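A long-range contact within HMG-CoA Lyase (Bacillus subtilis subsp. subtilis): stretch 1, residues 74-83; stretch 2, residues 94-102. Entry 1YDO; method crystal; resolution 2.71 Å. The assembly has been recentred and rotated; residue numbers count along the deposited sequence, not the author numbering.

Stretch 1 74-83: GVTYAALVPN
Stretch 2, residues 94-102: GINEACVFM

The carbonyl of Tyr77 receives two successive backbone amides at the point where the second stretch enters its strand: Asn96 N donates to Tyr77 O at 2.8 Å, with an N-H...O angle of 141°, and Glu97 N donates to the same Tyr77 O at 3.3 Å and a straighter 165°. Asn96, still outside the strand with phi/psi of -79/-43, turns its NH inward beside that of Glu97, which is already extended at -126/136.

From there strands 76-80 and 97-102 run parallel, their N-to-C directions 31° apart and their axes approaching to 4.8 Å. The register pairs Ala78 with Glu97, Ala79 with Ala98 and Leu80 with Cys99, at CA-CA separations of 4.4, 5.4 and 4.8 Å. Hydrogen bonds alternate in direction, as parallel pairing requires: Ala79 N donates to Glu97 O (3.1 Å), Cys99 N to Ala79 O (3.0 Å), and Val81 N to Cys99 O (3.2 Å, 171°), so the ladder outlasts the first strand by one residue. Ala79 thus uses both its NH and its carbonyl, while Ala78 CA lies 3.0 Å from Glu97 O in a CA-H...O contact.

Ala78, Leu80, Glu97 and Cys99 share one face of the sheet. On that face the Cys99 side chain (chi1 m, -45°) lies against the Ala78 methyl group, with Ala78 CB 3.8 Å from Cys99 SG. Leu80 (chi1 t, chi2 p) brings CD1 to 4.1 Å from Cys99 CB. Glu97 (chi1 t, chi2 t, chi3 -72°) has its carboxylate hydrogen-bonded elsewhere in the structure; its CB lies 3.9 Å from Ala78 CB.

Ala79 and Ala98 occupy the other face. Ala79 CB meets Ile95 CG1 at 3.3 Å, Ile95 adopting chi1 m and chi2 p just ahead of the strand, and Val81 (chi1 t) places CG2 3.6 Å from Ala98 CB. These pairings are purely apolar and buried.

Phe101 closes the far end. Its CA-to-CB bond points toward the first stretch, and chi1 p (56°) with chi2 -80° carries the ring to Leu80 and Pro82: Phe101 CE1 is 3.4 Å from Leu80 CG, and Phe101 CZ is 4.2 Å from Pro82 CB. Leu80 CG lies oblique to the ring, as does Pro82 CA, 3.8 Å from Phe101 CE1. At the opposite end, Tyr77 (chi1 m, chi2 -90°) leads its ring away from the second stretch, and Thr76 (chi1 m) sets CG2 4.2 Å from Glu97 CB. Together the stretches bury 645 Å², both sides summed.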

# COMPACT_ATOMS: atom_id res chain seq x y z
N GLY A 74 13.76 -28.08 2.46
CA GLY A 74 12.42 -27.57 2.67
C GLY A 74 12.18 -26.35 1.80
O GLY A 74 11.10 -25.75 1.84
N VAL A 75 13.18 -26.00 0.99
CA VAL A 75 13.08 -24.85 0.12
C VAL A 75 12.89 -25.32 -1.30
O VAL A 75 13.60 -26.20 -1.76
CB VAL A 75 14.34 -24.00 0.17
CG1 VAL A 75 14.15 -22.75 -0.68
CG2 VAL A 75 14.65 -23.61 1.61
N THR A 76 11.93 -24.72 -2.00
CA THR A 76 11.67 -25.10 -3.37
C THR A 76 12.31 -24.06 -4.29
O THR A 76 11.86 -22.92 -4.35
CB THR A 76 10.16 -25.18 -3.65
OG1 THR A 76 9.54 -26.02 -2.67
CG2 THR A 76 9.89 -25.77 -5.02
N TYR A 77 13.38 -24.43 -4.99
CA TYR A 77 14.06 -23.52 -5.91
C TYR A 77 13.49 -23.68 -7.31
O TYR A 77 13.60 -24.74 -7.93
CB TYR A 77 15.57 -23.78 -5.88
CG TYR A 77 16.20 -23.49 -4.53
CD1 TYR A 77 16.69 -22.23 -4.23
CD2 TYR A 77 16.24 -24.47 -3.54
CE1 TYR A 77 17.21 -21.94 -2.96
CE2 TYR A 77 16.75 -24.20 -2.27
CZ TYR A 77 17.23 -22.93 -1.99
OH TYR A 77 17.69 -22.66 -0.73
N ALA A 78 12.88 -22.62 -7.81
CA ALA A 78 12.26 -22.64 -9.13
C ALA A 78 12.93 -21.67 -10.09
O ALA A 78 13.66 -20.76 -9.67
CB ALA A 78 10.76 -22.32 -9.01
N ALA A 79 12.68 -21.86 -11.37
CA ALA A 79 13.23 -20.99 -12.39
C ALA A 79 12.23 -20.85 -13.52
O ALA A 79 11.40 -21.73 -13.75
CB ALA A 79 14.51 -21.56 -12.90
N LEU A 80 12.30 -19.74 -14.22
CA LEU A 80 11.40 -19.53 -15.32
C LEU A 80 11.90 -20.37 -16.49
O LEU A 80 13.08 -20.35 -16.81
CB LEU A 80 11.39 -18.07 -15.71
CG LEU A 80 10.11 -17.64 -16.43
CD1 LEU A 80 8.95 -17.68 -15.45
CD2 LEU A 80 10.29 -16.26 -16.98
N VAL A 81 11.00 -21.12 -17.14
CA VAL A 81 11.40 -21.93 -18.29
C VAL A 81 10.57 -21.57 -19.50
O VAL A 81 9.38 -21.83 -19.55
CB VAL A 81 11.25 -23.42 -17.99
CG1 VAL A 81 11.65 -24.26 -19.23
CG2 VAL A 81 12.12 -23.79 -16.81
N PRO A 82 11.22 -20.99 -20.52
CA PRO A 82 10.55 -20.57 -21.75
C PRO A 82 10.11 -21.69 -22.68
O PRO A 82 9.08 -21.57 -23.34
CB PRO A 82 11.58 -19.67 -22.40
CG PRO A 82 12.86 -20.41 -22.08
CD PRO A 82 12.67 -20.79 -20.62
N ASN A 83 10.90 -22.76 -22.73
CA ASN A 83 10.59 -23.90 -23.60
C ASN A 83 11.51 -25.10 -23.35
O ASN A 83 12.39 -25.03 -22.50
CB ASN A 83 10.67 -23.45 -25.07
CG ASN A 83 11.88 -22.56 -25.33
OD1 ASN A 83 11.78 -21.54 -26.01
ND2 ASN A 83 13.04 -22.97 -24.81
N GLY A 94 19.52 -27.91 -11.70
CA GLY A 94 19.01 -28.54 -10.50
C GLY A 94 17.69 -27.99 -10.01
O GLY A 94 17.22 -28.37 -8.94
N ILE A 95 17.10 -27.10 -10.80
CA ILE A 95 15.83 -26.49 -10.43
C ILE A 95 14.79 -27.54 -10.04
O ILE A 95 14.62 -28.52 -10.76
CB ILE A 95 15.25 -25.63 -11.57
CG1 ILE A 95 15.96 -24.28 -11.59
CG2 ILE A 95 13.77 -25.39 -11.36
CD1 ILE A 95 17.45 -24.39 -11.80
N ASN A 96 14.12 -27.32 -8.91
CA ASN A 96 13.10 -28.25 -8.45
C ASN A 96 11.80 -28.02 -9.21
O ASN A 96 11.13 -28.96 -9.63
CB ASN A 96 12.83 -28.06 -6.96
CG ASN A 96 14.09 -28.05 -6.14
OD1 ASN A 96 14.88 -28.98 -6.21
ND2 ASN A 96 14.29 -26.99 -5.36
N GLU A 97 11.43 -26.75 -9.40
CA GLU A 97 10.20 -26.44 -10.10
C GLU A 97 10.39 -25.50 -11.27
O GLU A 97 11.10 -24.51 -11.19
CB GLU A 97 9.15 -25.87 -9.12
CG GLU A 97 7.88 -25.32 -9.79
CD GLU A 97 6.69 -25.21 -8.84
OE1 GLU A 97 6.12 -26.26 -8.46
OE2 GLU A 97 6.32 -24.07 -8.49
N ALA A 98 9.73 -25.82 -12.37
CA ALA A 98 9.81 -25.02 -13.57
C ALA A 98 8.54 -24.20 -13.69
O ALA A 98 7.45 -24.72 -13.47
CB ALA A 98 9.97 -25.91 -14.77
N CYS A 99 8.66 -22.93 -14.04
CA CYS A 99 7.47 -22.10 -14.17
C CYS A 99 7.28 -21.65 -15.60
O CYS A 99 8.04 -20.80 -16.08
CB CYS A 99 7.60 -20.86 -13.29
SG CYS A 99 8.22 -21.15 -11.62
N VAL A 100 6.29 -22.18 -16.28
CA VAL A 100 6.07 -21.73 -17.63
C VAL A 100 5.30 -20.40 -17.56
O VAL A 100 4.89 -19.98 -16.48
CB VAL A 100 5.25 -22.73 -18.43
CG1 VAL A 100 6.09 -23.98 -18.66
CG2 VAL A 100 3.96 -23.06 -17.68
N PHE A 101 5.12 -19.74 -18.70
CA PHE A 101 4.41 -18.48 -18.70
C PHE A 101 3.85 -18.10 -20.05
O PHE A 101 4.29 -18.59 -21.08
CB PHE A 101 5.33 -17.34 -18.25
CG PHE A 101 6.58 -17.21 -19.06
CD1 PHE A 101 7.66 -18.04 -18.81
CD2 PHE A 101 6.66 -16.28 -20.09
CE1 PHE A 101 8.82 -17.97 -19.59
CE2 PHE A 101 7.82 -16.19 -20.88
CZ PHE A 101 8.89 -17.04 -20.63
N MSE A 102 2.86 -17.22 -20.01
CA MSE A 102 2.21 -16.71 -21.21
C MSE A 102 1.26 -15.61 -20.81
O MSE A 102 0.98 -15.42 -19.63
CB MSE A 102 1.45 -17.82 -21.93
CG MSE A 102 0.20 -18.28 -21.21
SE MSE A 102 -0.80 -19.54 -22.28
CE MSE A 102 -1.63 -18.28 -23.52